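PDB 2VOA: exodeoxyribonuclease III from Archaeoglobus fulgidus, which probably cuts DNA at abasic sites as a metal-dependent AP endonuclease of the exonuclease III family, acting in DNA repair. Local coordinates for residues 21-24 and 30-33. The protein carries 1 engineered substitution. Numbering follows the deposited sequence.
Sequences PWLK and ILCM
Leu31 rises from its strand to meet Trp22 and Leu23, two neighbours on the helix that lies over it, and this small apolar cluster packs the helix of a beta-alpha-beta unit against the strand that follows it. The unit's strands 2-8 and 30-34 lie side by side, parallel, in one of the two sheets of the DNase I-like fold, and helix 16-26 packs on that sheet. Each branch of Leu31 has its own partner. Its chi1 of 172° sets CG anti to the backbone N, and chi2 of 68° then turns CD1 to the indole and CD2 to Leu23. Trp22 also has its CG opposite the backbone N (chi1 -171°), which carries the six-membered ring out toward the strand. Leu31 CD1 comes to the CZ3 corner of that ring at a slant, 4.1 Å away. The five-membered ring lies farther from Leu31, and its NE1 is hydrogen-bonded to Asp236 OD1, a polar tie that helps fix how the indole is turned. Leu23 sets out along the helix flank and reaches the strand only with its end, its CD2 methyl lying 4.1 Å from Leu31 CB. Within the sheet, Ala5 and Phe7 of the adjacent strand 2-8 also touch the Leu31 side chain, while Ile30 and Cys32 send their side chains to its other side, onto Val101 of strand 99-105. All three residues that meet are buried, and they join the helix to the sheet through hydrocarbon alone. At its tightest point two leucine methyls touch, Leu23 CD2 and Leu31 CD2, 3.9 Å apart.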
loop_
_atom_site.group_PDB
_atom_site.type_symbol
_atom_site.label_atom_id
_atom_site.label_comp_id
_atom_site.label_asym_id
_atom_site.label_seq_id
_atom_site.Cartn_x
_atom_site.Cartn_y
_atom_site.Cartn_z
ATOM N N PRO A 21 10.171 1.621 -14.222
ATOM C CA PRO A 21 10.380 2.926 -14.900
ATOM C C PRO A 21 11.840 3.431 -14.818
ATOM O O PRO A 21 12.347 4.072 -15.766
ATOM C CB PRO A 21 9.454 3.868 -14.125
ATOM C CG PRO A 21 8.365 2.963 -13.597
ATOM C CD PRO A 21 9.098 1.708 -13.206
ATOM N N TRP A 22 12.514 3.145 -13.704
ATOM C CA TRP A 22 13.892 3.593 -13.551
ATOM C C TRP A 22 14.783 2.897 -14.603
ATOM O O TRP A 22 15.626 3.544 -15.220
ATOM C CB TRP A 22 14.390 3.373 -12.114
ATOM C CG TRP A 22 15.726 4.014 -11.857
ATOM C CD1 TRP A 22 15.957 5.288 -11.402
ATOM C CD2 TRP A 22 17.002 3.425 -12.074
ATOM N NE1 TRP A 22 17.314 5.527 -11.327
ATOM C CE2 TRP A 22 17.981 4.391 -11.708
ATOM C CE3 TRP A 22 17.426 2.163 -12.518
ATOM C CZ2 TRP A 22 19.365 4.131 -11.788
ATOM C CZ3 TRP A 22 18.808 1.901 -12.592
ATOM C CH2 TRP A 22 19.753 2.894 -12.246
ATOM N N LEU A 23 14.573 1.593 -14.819
ATOM C CA LEU A 23 15.318 0.849 -15.855
ATOM C C LEU A 23 15.006 1.381 -17.258
ATOM O O LEU A 23 15.897 1.529 -18.098
ATOM C CB LEU A 23 15.043 -0.661 -15.785
ATOM C CG LEU A 23 15.729 -1.417 -14.640
ATOM C CD1 LEU A 23 15.145 -2.800 -14.491
ATOM C CD2 LEU A 23 17.236 -1.492 -14.853
ATOM N N LYS A 24 13.739 1.679 -17.515
ATOM C CA LYS A 24 13.357 2.246 -18.809
ATOM C C LYS A 24 14.055 3.585 -19.081
ATOM O O LYS A 24 14.466 3.853 -20.207
ATOM C CB LYS A 24 11.834 2.368 -18.905
ATOM C CG LYS A 24 11.181 1.092 -19.422
ATOM C CD LYS A 24 9.887 1.390 -20.180
ATOM C CE LYS A 24 9.712 0.467 -21.412
ATOM N NZ LYS A 24 8.268 0.172 -21.748
ATOM N N ILE A 30 23.694 -3.361 -16.330
ATOM C CA ILE A 30 23.596 -4.300 -15.212
ATOM C C ILE A 30 23.000 -3.515 -14.032
ATOM O O ILE A 30 23.478 -2.405 -13.740
ATOM C CB ILE A 30 25.018 -4.807 -14.816
ATOM C CG1 ILE A 30 25.616 -5.648 -15.943
ATOM C CG2 ILE A 30 24.942 -5.618 -13.535
ATOM C CD1 ILE A 30 27.095 -5.872 -15.868
ATOM N N LEU A 31 21.955 -4.060 -13.386
ATOM C CA LEU A 31 21.437 -3.499 -12.110
ATOM C C LEU A 31 21.441 -4.596 -11.065
ATOM O O LEU A 31 20.692 -5.586 -11.202
ATOM C CB LEU A 31 20.004 -2.960 -12.264
ATOM C CG LEU A 31 19.345 -2.554 -10.934
ATOM C CD1 LEU A 31 20.015 -1.336 -10.322
ATOM C CD2 LEU A 31 17.832 -2.320 -11.103
ATOM N N CYS A 32 22.284 -4.419 -10.040
ATOM C CA CYS A 32 22.281 -5.305 -8.860
ATOM C C CYS A 32 21.244 -4.825 -7.852
ATOM O O CYS A 32 21.192 -3.634 -7.552
ATOM C CB CYS A 32 23.653 -5.340 -8.190
ATOM S SG CYS A 32 24.883 -6.028 -9.284
ATOM N N MET A 33 20.452 -5.735 -7.305
ATOM C CA MET A 33 19.450 -5.339 -6.324
ATOM C C MET A 33 19.630 -6.123 -5.034
ATOM O O MET A 33 20.033 -7.284 -5.075
ATOM C CB MET A 33 18.041 -5.616 -6.879
ATOM C CG MET A 33 17.663 -4.729 -8.035
ATOM S SD MET A 33 16.236 -5.369 -8.942
ATOM C CE MET A 33 17.061 -6.438 -10.143
#